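Long-range contact in soluble lytic murein transglycosylase (Escherichia coli, PDB 1QSA), which cleaves the glycosidic bonds between N-acetylmuramic acid and N-acetylglucosamine in peptidoglycan, with a 1,6-anhydro bond formed in the N-acetylmuramic acid residue: residues A371-M385 against K411-N425. Numbering follows the deposited sequence.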
loop_
_atom_site.group_PDB
_atom_site.type_symbol
_atom_site.label_atom_id
_atom_site.label_comp_id
_atom_site.label_asym_id
_atom_site.label_seq_id
_atom_site.Cartn_x
_atom_site.Cartn_y
_atom_site.Cartn_z
ATOM N N ALA A 371 -18.382 20.989 -1.122
ATOM C CA ALA A 371 -17.213 21.859 -1.184
ATOM C C ALA A 371 -17.769 23.292 -1.276
ATOM O O ALA A 371 -18.965 23.488 -1.525
ATOM C CB ALA A 371 -16.378 21.526 -2.419
ATOM N N PRO A 372 -16.926 24.306 -1.046
ATOM C CA PRO A 372 -17.387 25.700 -1.119
ATOM C C PRO A 372 -18.004 26.041 -2.480
ATOM O O PRO A 372 -17.664 25.433 -3.497
ATOM C CB PRO A 372 -16.098 26.496 -0.899
ATOM C CG PRO A 372 -15.278 25.592 -0.026
ATOM C CD PRO A 372 -15.508 24.236 -0.650
ATOM N N GLN A 373 -18.920 27.007 -2.488
ATOM C CA GLN A 373 -19.567 27.439 -3.725
ATOM C C GLN A 373 -18.535 28.073 -4.661
ATOM O O GLN A 373 -18.609 27.903 -5.877
ATOM C CB GLN A 373 -20.684 28.441 -3.423
ATOM C CG GLN A 373 -21.859 27.846 -2.663
ATOM C CD GLN A 373 -22.610 26.804 -3.474
ATOM O OE1 GLN A 373 -22.523 26.773 -4.707
ATOM N NE2 GLN A 373 -23.381 25.966 -2.789
ATOM N N ASN A 374 -17.594 28.812 -4.076
ATOM C CA ASN A 374 -16.516 29.465 -4.824
ATOM C C ASN A 374 -15.246 28.628 -4.689
ATOM O O ASN A 374 -14.700 28.510 -3.592
ATOM C CB ASN A 374 -16.222 30.861 -4.264
ATOM C CG ASN A 374 -17.310 31.861 -4.571
ATOM O OD1 ASN A 374 -17.405 32.362 -5.694
ATOM N ND2 ASN A 374 -18.111 32.193 -3.564
ATOM N N VAL A 375 -14.769 28.073 -5.801
ATOM C CA VAL A 375 -13.563 27.249 -5.790
ATOM C C VAL A 375 -12.326 27.996 -6.275
ATOM O O VAL A 375 -11.206 27.478 -6.200
ATOM C CB VAL A 375 -13.742 25.970 -6.643
ATOM C CG1 VAL A 375 -14.920 25.178 -6.137
ATOM C CG2 VAL A 375 -13.923 26.323 -8.104
ATOM N N ASP A 376 -12.536 29.211 -6.778
ATOM C CA ASP A 376 -11.442 30.032 -7.277
ATOM C C ASP A 376 -10.690 30.725 -6.152
ATOM O O ASP A 376 -11.261 31.484 -5.369
ATOM C CB ASP A 376 -11.958 31.062 -8.281
ATOM C CG ASP A 376 -12.591 30.422 -9.500
ATOM O OD1 ASP A 376 -12.191 29.292 -9.866
ATOM O OD2 ASP A 376 -13.488 31.054 -10.095
ATOM N N SER A 377 -9.410 30.404 -6.051
ATOM C CA SER A 377 -8.533 30.982 -5.046
ATOM C C SER A 377 -7.221 31.293 -5.746
ATOM O O SER A 377 -7.081 31.056 -6.951
ATOM C CB SER A 377 -8.302 29.990 -3.895
ATOM O OG SER A 377 -7.794 28.747 -4.357
ATOM N N ALA A 378 -6.273 31.858 -5.009
ATOM C CA ALA A 378 -4.973 32.173 -5.584
ATOM C C ALA A 378 -4.330 30.858 -6.008
ATOM O O ALA A 378 -3.600 30.803 -6.997
ATOM C CB ALA A 378 -4.089 32.895 -4.555
ATOM N N LEU A 379 -4.655 29.787 -5.284
ATOM C CA LEU A 379 -4.102 28.469 -5.575
ATOM C C LEU A 379 -4.516 27.922 -6.938
ATOM O O LEU A 379 -3.786 27.127 -7.532
ATOM C CB LEU A 379 -4.461 27.477 -4.467
ATOM C CG LEU A 379 -3.866 27.787 -3.087
ATOM C CD1 LEU A 379 -4.426 26.826 -2.036
ATOM C CD2 LEU A 379 -2.342 27.698 -3.142
ATOM N N THR A 380 -5.666 28.359 -7.445
ATOM C CA THR A 380 -6.135 27.893 -8.749
ATOM C C THR A 380 -5.725 28.821 -9.900
ATOM O O THR A 380 -5.905 28.479 -11.066
ATOM C CB THR A 380 -7.681 27.690 -8.763
ATOM O OG1 THR A 380 -8.349 28.954 -8.641
ATOM C CG2 THR A 380 -8.112 26.795 -7.604
ATOM N N GLN A 381 -5.121 29.963 -9.576
ATOM C CA GLN A 381 -4.720 30.934 -10.598
ATOM C C GLN A 381 -3.207 31.111 -10.768
ATOM O O GLN A 381 -2.759 31.962 -11.542
ATOM C CB GLN A 381 -5.357 32.294 -10.293
ATOM C CG GLN A 381 -6.878 32.275 -10.233
ATOM C CD GLN A 381 -7.460 33.579 -9.700
ATOM O OE1 GLN A 381 -6.775 34.603 -9.637
ATOM N NE2 GLN A 381 -8.731 33.540 -9.309
ATOM N N GLY A 382 -2.426 30.283 -10.084
ATOM C CA GLY A 382 -0.983 30.405 -10.165
ATOM C C GLY A 382 -0.267 29.535 -11.177
ATOM O O GLY A 382 -0.889 28.762 -11.911
ATOM N N PRO A 383 1.062 29.667 -11.258
ATOM C CA PRO A 383 1.859 28.878 -12.199
ATOM C C PRO A 383 1.832 27.366 -11.946
ATOM O O PRO A 383 1.862 26.600 -12.905
ATOM C CB PRO A 383 3.264 29.481 -12.071
ATOM C CG PRO A 383 3.260 30.171 -10.752
ATOM C CD PRO A 383 1.876 30.695 -10.585
ATOM N N GLU A 384 1.750 26.922 -10.682
ATOM C CA GLU A 384 1.711 25.474 -10.460
ATOM C C GLU A 384 0.412 24.893 -11.041
ATOM O O GLU A 384 0.433 23.841 -11.690
ATOM C CB GLU A 384 1.903 25.075 -8.977
ATOM C CG GLU A 384 1.972 23.535 -8.818
ATOM C CD GLU A 384 2.721 23.033 -7.580
ATOM O OE1 GLU A 384 2.586 23.632 -6.479
ATOM O OE2 GLU A 384 3.423 21.999 -7.708
ATOM N N MET A 385 -0.712 25.586 -10.859
ATOM C CA MET A 385 -1.963 25.092 -11.432
ATOM C C MET A 385 -1.874 25.079 -12.966
ATOM O O MET A 385 -2.392 24.179 -13.612
ATOM C CB MET A 385 -3.162 25.939 -10.989
ATOM C CG MET A 385 -4.507 25.385 -11.462
ATOM S SD MET A 385 -4.887 23.736 -10.779
ATOM C CE MET A 385 -5.682 24.178 -9.234
ATOM N N LYS A 411 -2.167 22.731 3.056
ATOM C CA LYS A 411 -3.208 23.729 2.838
ATOM C C LYS A 411 -4.313 23.486 3.845
ATOM O O LYS A 411 -4.359 22.421 4.470
ATOM C CB LYS A 411 -3.776 23.628 1.416
ATOM C CG LYS A 411 -2.748 23.778 0.307
ATOM C CD LYS A 411 -1.982 25.089 0.405
ATOM C CE LYS A 411 -0.971 25.209 -0.728
ATOM N NZ LYS A 411 0.064 24.140 -0.671
ATOM N N SER A 412 -5.202 24.463 4.012
ATOM C CA SER A 412 -6.309 24.314 4.952
ATOM C C SER A 412 -7.321 23.328 4.380
ATOM O O SER A 412 -7.313 23.053 3.180
ATOM C CB SER A 412 -7.002 25.654 5.196
ATOM O OG SER A 412 -7.733 26.070 4.055
ATOM N N LYS A 413 -8.201 22.809 5.231
ATOM C CA LYS A 413 -9.217 21.870 4.772
ATOM C C LYS A 413 -10.114 22.534 3.734
ATOM O O LYS A 413 -10.545 21.894 2.775
ATOM C CB LYS A 413 -10.060 21.346 5.947
ATOM C CG LYS A 413 -9.694 19.947 6.394
ATOM C CD LYS A 413 -10.832 19.317 7.190
ATOM C CE LYS A 413 -10.697 17.795 7.253
ATOM N NZ LYS A 413 -11.925 17.122 7.769
ATOM N N THR A 414 -10.391 23.823 3.927
ATOM C CA THR A 414 -11.223 24.582 2.999
ATOM C C THR A 414 -10.541 24.677 1.642
ATOM O O THR A 414 -11.180 24.467 0.605
ATOM C CB THR A 414 -11.523 26.001 3.537
ATOM O OG1 THR A 414 -12.287 25.888 4.744
ATOM C CG2 THR A 414 -12.314 26.814 2.516
ATOM N N GLU A 415 -9.250 25.002 1.655
ATOM C CA GLU A 415 -8.478 25.102 0.419
ATOM C C GLU A 415 -8.393 23.736 -0.264
ATOM O O GLU A 415 -8.546 23.648 -1.482
ATOM C CB GLU A 415 -7.072 25.643 0.692
ATOM C CG GLU A 415 -7.047 27.121 1.088
ATOM C CD GLU A 415 -5.676 27.610 1.542
ATOM O OE1 GLU A 415 -4.913 26.834 2.162
ATOM O OE2 GLU A 415 -5.367 28.797 1.292
ATOM N N GLN A 416 -8.184 22.676 0.516
ATOM C CA GLN A 416 -8.097 21.328 -0.067
ATOM C C GLN A 416 -9.429 20.899 -0.701
ATOM O O GLN A 416 -9.440 20.228 -1.751
ATOM C CB GLN A 416 -7.592 20.323 0.971
ATOM C CG GLN A 416 -6.134 20.587 1.366
ATOM C CD GLN A 416 -5.705 19.845 2.619
ATOM O OE1 GLN A 416 -6.463 19.754 3.579
ATOM N NE2 GLN A 416 -4.472 19.342 2.629
ATOM N N ALA A 417 -10.546 21.328 -0.105
ATOM C CA ALA A 417 -11.877 21.021 -0.637
ATOM C C ALA A 417 -12.132 21.825 -1.919
ATOM O O ALA A 417 -12.743 21.329 -2.867
ATOM C CB ALA A 417 -12.964 21.312 0.425
ATOM N N GLN A 418 -11.662 23.075 -1.946
ATOM C CA GLN A 418 -11.810 23.898 -3.147
ATOM C C GLN A 418 -11.005 23.268 -4.275
ATOM O O GLN A 418 -11.482 23.194 -5.395
ATOM C CB GLN A 418 -11.293 25.314 -2.923
ATOM C CG GLN A 418 -12.152 26.175 -2.022
ATOM C CD GLN A 418 -11.542 27.548 -1.846
ATOM O OE1 GLN A 418 -10.390 27.680 -1.426
ATOM N NE2 GLN A 418 -12.304 28.579 -2.174
ATOM N N LEU A 419 -9.776 22.841 -3.973
ATOM C CA LEU A 419 -8.921 22.205 -4.974
ATOM C C LEU A 419 -9.559 20.893 -5.470
ATOM O O LEU A 419 -9.560 20.601 -6.668
ATOM C CB LEU A 419 -7.506 21.973 -4.407
ATOM C CG LEU A 419 -6.625 23.234 -4.273
ATOM C CD1 LEU A 419 -5.341 22.928 -3.514
ATOM C CD2 LEU A 419 -6.306 23.784 -5.669
ATOM N N ALA A 420 -10.129 20.116 -4.552
ATOM C CA ALA A 420 -10.798 18.868 -4.930
ATOM C C ALA A 420 -11.946 19.177 -5.907
ATOM O O ALA A 420 -12.056 18.559 -6.967
ATOM C CB ALA A 420 -11.343 18.150 -3.684
ATOM N N ARG A 421 -12.743 20.196 -5.583
ATOM C CA ARG A 421 -13.882 20.567 -6.433
ATOM C C ARG A 421 -13.438 21.162 -7.766
ATOM O O ARG A 421 -14.079 20.936 -8.783
ATOM C CB ARG A 421 -14.807 21.537 -5.697
ATOM C CG ARG A 421 -16.097 21.841 -6.451
ATOM C CD ARG A 421 -16.959 20.596 -6.588
ATOM N NE ARG A 421 -18.041 20.775 -7.559
ATOM C CZ ARG A 421 -19.122 20.004 -7.624
ATOM N NH1 ARG A 421 -19.279 18.995 -6.773
ATOM N NH2 ARG A 421 -20.048 20.241 -8.548
ATOM N N TYR A 422 -12.335 21.909 -7.754
ATOM C CA TYR A 422 -11.791 22.505 -8.979
ATOM C C TYR A 422 -11.379 21.365 -9.932
ATOM O O TYR A 422 -11.705 21.378 -11.113
ATOM C CB TYR A 422 -10.579 23.374 -8.651
ATOM C CG TYR A 422 -10.025 24.105 -9.843
ATOM C CD1 TYR A 422 -10.553 25.330 -10.235
ATOM C CD2 TYR A 422 -8.960 23.578 -10.574
ATOM C CE1 TYR A 422 -10.032 26.020 -11.332
ATOM C CE2 TYR A 422 -8.429 24.262 -11.679
ATOM C CZ TYR A 422 -8.976 25.479 -12.046
ATOM O OH TYR A 422 -8.473 26.163 -13.134
ATOM N N ALA A 423 -10.712 20.351 -9.386
ATOM C CA ALA A 423 -10.296 19.192 -10.178
ATOM C C ALA A 423 -11.540 18.464 -10.700
ATOM O O ALA A 423 -11.629 18.149 -11.883
ATOM C CB ALA A 423 -9.445 18.269 -9.321
ATOM N N PHE A 424 -12.507 18.231 -9.810
ATOM C CA PHE A 424 -13.770 17.577 -10.154
ATOM C C PHE A 424 -14.474 18.334 -11.299
ATOM O O PHE A 424 -14.922 17.720 -12.262
ATOM C CB PHE A 424 -14.668 17.496 -8.894
ATOM C CG PHE A 424 -16.028 16.893 -9.136
ATOM C CD1 PHE A 424 -16.234 15.521 -8.993
ATOM C CD2 PHE A 424 -17.114 17.698 -9.498
ATOM C CE1 PHE A 424 -17.499 14.956 -9.206
ATOM C CE2 PHE A 424 -18.387 17.137 -9.712
ATOM C CZ PHE A 424 -18.577 15.763 -9.567
ATOM N N ASN A 425 -14.528 19.665 -11.206
ATOM C CA ASN A 425 -15.170 20.484 -12.245
ATOM C C ASN A 425 -14.475 20.389 -13.603
ATOM O O ASN A 425 -15.103 20.577 -14.652
ATOM C CB ASN A 425 -15.242 21.948 -11.809
ATOM C CG ASN A 425 -16.226 22.178 -10.674
ATOM O OD1 ASN A 425 -17.071 21.336 -10.392
ATOM N ND2 ASN A 425 -16.109 23.318 -10.011
HETATM O O HOH W 1 -11.252 31.375 -2.149
#
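Gln418 NE2 uses both of its N-H groups to grip the loop that passes beside its helix. Gln418 NE2 donates to Asn374 O at 2.8 Å, with an N-H...O angle of 160°. The acceptor lies close to the Gln418 amide plane. The other N-H goes to a water, which in turn donates to Asp376 O. The Gln418 chain is extended beyond CG (chi2 179°), which carries the amide out to the loop. Pro372 crosses it at about a right angle, with CG 3.8 Å from Gln418 CG. Val375 CG1 packs on Arg421 CG at 3.6 Å. The Arg421 guanidinium turns away to salt bridges with Glu446 and Glu447. The contact lies in the L domain of this mainly helical protein, whose helices build an alpha-superhelix. There the loop and short turn 371-381 run beside helix 413-425 before helix 383-393 begins. Tyr422 takes over nearer the helix C-terminus. Its CG is anti to the backbone N (chi1 -176°), which swings the ring out toward the turn. Thr380 CB sits over one ring face in a CH-pi contact, 4.1 Å from the centroid. Met385 makes an oblique Met-aromatic contact, and its CE also meets Leu419 CD2 at 3.6 Å. An alanine at Tyr422 would probably leave Thr380 CB and Met385 CE without the ring surface they share and open a gap. Thr380 OG1 and Thr380 N both donate to Ser377 O, which fixes the threonine over the ring. At the helix start, Leu379 CD2 lies 3.7 Å from Lys411 CE, and Leu379 CD1 covers Glu415, the capping-box partner of Ser412.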